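Local coordinates for cell division control protein 45 cdc45 putative (Entamoeba histolytica, PDB 6CC2) that probably serves in eukaryotic DNA replication as the Cdc45 component of the replicative helicase assembly, and may undergo a conformational switch that regulates replication, at residues A[311-314]-A[315-319]; A[523-526]-A[527-530]. All coordinates share one frame; numbering follows the deposited sequence.

Interaction 1 (A[311-314]-A[315-319]). With EDO (1,2-ethanediol), chain L.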
loop_
_atom_site.group_PDB
_atom_site.type_symbol
_atom_site.label_atom_id
_atom_site.label_comp_id
_atom_site.label_asym_id
_atom_site.label_seq_id
_atom_site.Cartn_x
_atom_site.Cartn_y
_atom_site.Cartn_z
ATOM N N LYS A 311 -23.848 -2.202 10.268
ATOM C CA LYS A 311 -24.349 -3.521 10.638
ATOM C C LYS A 311 -25.732 -3.455 11.279
ATOM O O LYS A 311 -26.495 -4.418 11.186
ATOM C CB LYS A 311 -23.368 -4.222 11.570
ATOM C CG LYS A 311 -22.154 -4.762 10.821
ATOM C CD LYS A 311 -21.187 -5.520 11.723
ATOM C CE LYS A 311 -20.020 -6.073 10.899
ATOM N NZ LYS A 311 -19.046 -6.822 11.741
ATOM N N THR A 312 -26.078 -2.344 11.929
ATOM C CA THR A 312 -27.394 -2.232 12.541
ATOM C C THR A 312 -28.375 -1.405 11.713
ATOM O O THR A 312 -29.565 -1.404 12.023
ATOM C CB THR A 312 -27.285 -1.641 13.952
ATOM O OG1 THR A 312 -26.714 -0.335 13.898
ATOM C CG2 THR A 312 -26.422 -2.537 14.837
HETATM N N MSE A 313 -27.907 -0.730 10.668
HETATM C CA MSE A 313 -28.812 -0.024 9.747
HETATM C C MSE A 313 -29.757 -1.052 9.140
HETATM O O MSE A 313 -29.369 -2.168 8.827
HETATM C CB MSE A 313 -28.030 0.726 8.679
HETATM C CG MSE A 313 -28.889 1.754 7.982
HETATM SE SE MSE A 313 -27.950 2.826 6.710
HETATM C CE MSE A 313 -27.691 1.512 5.288
ATOM N N SER A 314 -31.034 -0.705 9.011
ATOM C CA SER A 314 -32.007 -1.681 8.560
ATOM C C SER A 314 -31.681 -2.148 7.145
ATOM O O SER A 314 -31.121 -1.400 6.338
ATOM C CB SER A 314 -33.410 -1.084 8.588
ATOM O OG SER A 314 -33.595 -0.214 7.504
ATOM N N LEU A 315 -32.098 -3.380 6.835
ATOM C CA LEU A 315 -31.908 -3.904 5.484
ATOM C C LEU A 315 -32.696 -3.093 4.466
ATOM O O LEU A 315 -32.242 -2.928 3.327
ATOM C CB LEU A 315 -32.311 -5.364 5.430
ATOM C CG LEU A 315 -32.023 -6.109 4.127
ATOM C CD1 LEU A 315 -30.597 -5.888 3.664
ATOM C CD2 LEU A 315 -32.279 -7.593 4.287
ATOM N N GLU A 316 -33.849 -2.553 4.865
ATOM C CA GLU A 316 -34.608 -1.692 3.965
ATOM C C GLU A 316 -33.786 -0.484 3.547
ATOM O O GLU A 316 -33.852 -0.047 2.391
ATOM C CB GLU A 316 -35.913 -1.235 4.627
ATOM C CG GLU A 316 -36.987 -2.282 4.713
ATOM C CD GLU A 316 -36.877 -3.183 5.929
ATOM O OE1 GLU A 316 -35.853 -3.116 6.637
ATOM O OE2 GLU A 316 -37.811 -3.956 6.170
HETATM N N MSE A 317 -32.992 0.070 4.461
HETATM C CA MSE A 317 -32.188 1.227 4.134
HETATM C C MSE A 317 -30.999 0.786 3.270
HETATM O O MSE A 317 -30.587 1.502 2.374
HETATM C CB MSE A 317 -31.686 1.938 5.387
HETATM C CG MSE A 317 -32.775 2.618 6.196
HETATM SE SE MSE A 317 -33.828 3.947 5.197
HETATM C CE MSE A 317 -35.372 2.811 4.763
ATOM N N LYS A 318 -30.480 -0.413 3.542
ATOM C CA LYS A 318 -29.379 -0.924 2.732
ATOM C C LYS A 318 -29.825 -1.136 1.287
ATOM O O LYS A 318 -29.067 -0.849 0.349
ATOM C CB LYS A 318 -28.852 -2.229 3.324
ATOM C CG LYS A 318 -28.041 -2.044 4.596
ATOM C CD LYS A 318 -27.591 -3.376 5.158
ATOM C CE LYS A 318 -26.659 -3.185 6.348
ATOM N NZ LYS A 318 -27.151 -3.876 7.566
ATOM N N ASN A 319 -31.042 -1.640 1.099
ATOM C CA ASN A 319 -31.578 -1.868 -0.245
ATOM C C ASN A 319 -31.740 -0.544 -0.986
ATOM O O ASN A 319 -31.409 -0.445 -2.174
ATOM C CB ASN A 319 -32.913 -2.604 -0.183
ATOM C CG ASN A 319 -32.784 -4.046 0.311
ATOM O OD1 ASN A 319 -31.727 -4.656 0.225
ATOM N ND2 ASN A 319 -33.870 -4.586 0.830
HETATM C C1 EDO L . -28.970 -6.723 7.558
HETATM O O1 EDO L . -29.029 -5.343 7.943
HETATM C C2 EDO L . -27.522 -7.193 7.448
HETATM O O2 EDO L . -26.837 -6.982 8.692
#
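S314 closes the first turn of helix 315-331 as its N-cap: its OG accepts the backbone N-H of M317 at 3.1 Å (N-H...O angle 148°), and its carbonyl oxygen receives K318 N at 3.0 Å. The torsion that sets OG between the backbone N and the carbonyl carbon (chi1 76°) swings the hydroxyl over the start of the helix.

The tight side is built by M313, a buried selenomethionine. Its CG packs on CB of M317 at 3.8 Å, the two side chains crossing at about a right angle, and the bend at chi3 (73°) carries CE to 3.6 Å from K318 CG. K318 grips the preceding loop, its NZ donating to M313 O at 3.1 Å, tilted from the carbonyl plane; Y310 gives this lysine a cation-pi partner. NZ also meets a 1,2-ethanediol, probably from the crystallisation liquor, at a doubtfully short distance. The loose side belongs to exposed L315 and E316, where E316 OE1 merely brushes S314 CB at 3.7 Å.

The chemistry implies a helix start secured twice: a hydroxyl replaces a missing carbonyl acceptor, and the lysine amine, probably charged, ties the first turn to the preceding loop.

Interaction 2 (A[523-526]-A[527-530]). With EDO (1,2-ethanediol), chain D; EDO (1,2-ethanediol), chain G.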
loop_
_atom_site.group_PDB
_atom_site.type_symbol
_atom_site.label_atom_id
_atom_site.label_comp_id
_atom_site.label_asym_id
_atom_site.label_seq_id
_atom_site.Cartn_x
_atom_site.Cartn_y
_atom_site.Cartn_z
ATOM N N GLU A 523 14.060 19.699 6.055
ATOM C CA GLU A 523 13.610 20.777 6.930
ATOM C C GLU A 523 14.385 22.031 6.564
ATOM O O GLU A 523 15.573 21.965 6.277
ATOM C CB GLU A 523 13.850 20.393 8.392
ATOM C CG GLU A 523 13.266 21.344 9.411
ATOM C CD GLU A 523 13.367 20.796 10.827
ATOM O OE1 GLU A 523 14.339 20.066 11.114
ATOM O OE2 GLU A 523 12.466 21.081 11.648
ATOM N N ILE A 524 13.696 23.171 6.568
ATOM C CA ILE A 524 14.317 24.442 6.248
ATOM C C ILE A 524 14.028 25.437 7.358
ATOM O O ILE A 524 13.055 25.305 8.108
ATOM C CB ILE A 524 13.817 25.000 4.897
ATOM C CG1 ILE A 524 12.311 25.327 4.983
ATOM C CG2 ILE A 524 14.053 24.004 3.784
ATOM C CD1 ILE A 524 11.789 26.055 3.765
ATOM N N HIS A 525 14.879 26.469 7.447
ATOM C CA HIS A 525 14.564 27.611 8.291
ATOM C C HIS A 525 13.319 28.309 7.742
ATOM O O HIS A 525 13.162 28.454 6.525
ATOM C CB HIS A 525 15.717 28.596 8.338
ATOM C CG HIS A 525 16.956 28.040 8.973
ATOM N ND1 HIS A 525 17.029 27.732 10.315
ATOM C CD2 HIS A 525 18.165 27.734 8.448
ATOM C CE1 HIS A 525 18.230 27.250 10.589
ATOM N NE2 HIS A 525 18.937 27.241 9.473
ATOM N N ARG A 526 12.433 28.729 8.639
ATOM C CA ARG A 526 11.173 29.326 8.197
ATOM C C ARG A 526 11.422 30.473 7.234
ATOM O O ARG A 526 10.739 30.584 6.212
ATOM C CB ARG A 526 10.341 29.805 9.402
ATOM C CG ARG A 526 9.462 31.046 9.110
ATOM C CD ARG A 526 7.979 30.895 9.465
ATOM N NE ARG A 526 7.711 31.126 10.869
ATOM C CZ ARG A 526 6.566 31.625 11.355
ATOM N NH1 ARG A 526 5.571 31.959 10.550
ATOM N NH2 ARG A 526 6.437 31.783 12.654
ATOM N N GLU A 527 12.375 31.345 7.557
ATOM C CA GLU A 527 12.609 32.525 6.743
ATOM C C GLU A 527 13.056 32.189 5.326
ATOM O O GLU A 527 13.051 33.082 4.469
ATOM C CB GLU A 527 13.645 33.418 7.421
ATOM C CG GLU A 527 14.971 32.750 7.731
ATOM C CD GLU A 527 15.045 32.234 9.162
ATOM O OE1 GLU A 527 14.101 31.531 9.620
ATOM O OE2 GLU A 527 16.053 32.542 9.839
ATOM N N ASN A 528 13.467 30.949 5.063
ATOM C CA ASN A 528 13.991 30.567 3.757
ATOM C C ASN A 528 12.974 29.875 2.881
ATOM O O ASN A 528 13.345 29.252 1.888
ATOM C CB ASN A 528 15.209 29.668 3.938
ATOM C CG ASN A 528 16.368 30.404 4.539
ATOM O OD1 ASN A 528 16.523 31.603 4.330
ATOM N ND2 ASN A 528 17.194 29.693 5.295
ATOM N N LEU A 529 11.687 29.999 3.192
ATOM C CA LEU A 529 10.677 29.313 2.385
ATOM C C LEU A 529 10.760 29.740 0.925
ATOM O O LEU A 529 10.718 28.890 0.025
ATOM C CB LEU A 529 9.277 29.589 2.950
ATOM C CG LEU A 529 8.135 28.954 2.159
ATOM C CD1 LEU A 529 8.184 27.454 2.180
ATOM C CD2 LEU A 529 6.773 29.457 2.703
ATOM N N VAL A 530 10.830 31.056 0.672
ATOM C CA VAL A 530 10.887 31.553 -0.703
ATOM C C VAL A 530 12.178 31.104 -1.383
ATOM O O VAL A 530 12.145 30.627 -2.528
ATOM C CB VAL A 530 10.735 33.085 -0.723
ATOM C CG1 VAL A 530 11.120 33.661 -2.067
ATOM C CG2 VAL A 530 9.293 33.458 -0.386
HETATM C C1 EDO D . 17.517 26.674 4.272
HETATM O O1 EDO D . 16.924 26.610 5.558
HETATM C C2 EDO D . 16.437 26.351 3.273
HETATM O O2 EDO D . 16.838 26.675 2.022
HETATM C C1 EDO G . 17.473 24.188 9.233
HETATM O O1 EDO G . 17.699 23.233 8.190
HETATM C C2 EDO G . 16.659 23.556 10.351
HETATM O O2 EDO G . 17.323 22.388 10.836
HETATM O O HOH W 1 14.974 29.430 11.795
#
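H525 and N528 carry the turn that takes the chain from strand 519-525 into helix 529-537. Its backbone bonds come first: N528 N donates to H525 O at 2.9 Å, and L529 N to R526 O at 3.2 Å. These are two successive i to i+3 bonds, as in a 3-10 turn. N528 occupies the N-cap position, yet its side chain makes no capping bond.

The second group of bonds runs through small molecules. The side-chain amide of N528 is turned instead toward a 1,2-ethanediol, probably from the crystallisation liquor, whose O1 accepts a hydrogen bond from ND2 at 3.1 Å in a nearly straight line (171°) and another from the backbone N of H525 at 2.8 Å, thus bridging strand end and turn in the crystal. A water joins H525 ND1 to E527 OE1, two groups too far apart to meet directly; E527 turns back with CG between its backbone N and carbonyl carbon (chi1 56°) and a bend at chi2, and OE1 comes to 3.6 Å from H525 CB.

Flat and apolar contacts form the third group. A second ethanediol, probably of the same origin, lays C1 over the centre of one face of the H525 imidazole, 3.3 Å above its plane, while N528 ND2 lies at the ring edge. I524 CD1 rests on L529 CA at 3.7 Å.

The buried I524 side chain also packs on F480 and I482 of strand 479-485, the antiparallel neighbour of its own strand. L529 shares F480 and reaches F429 and S431 of strand 427-432, so the first turn of helix 529-537 is seated against the mixed sheet.

Read from the N terminus, the two contacts are worked examples of one task, starting a helix, and they come in series: the first is complete long before the second begins, so they neither nest nor cross. Each closes only a local turn. Residues 311-319 join the loop after helix 303-306 to helix 315-331; residues 523-530 join strand 519-525 of the mixed sheet to the chain's last helix, 529-537. Their centres are about 52 Å apart and their nearest atoms about 42 Å, both contacts near the surface. Backbone bonds serve in both; of the two, only interaction 1 adds a side-chain cap.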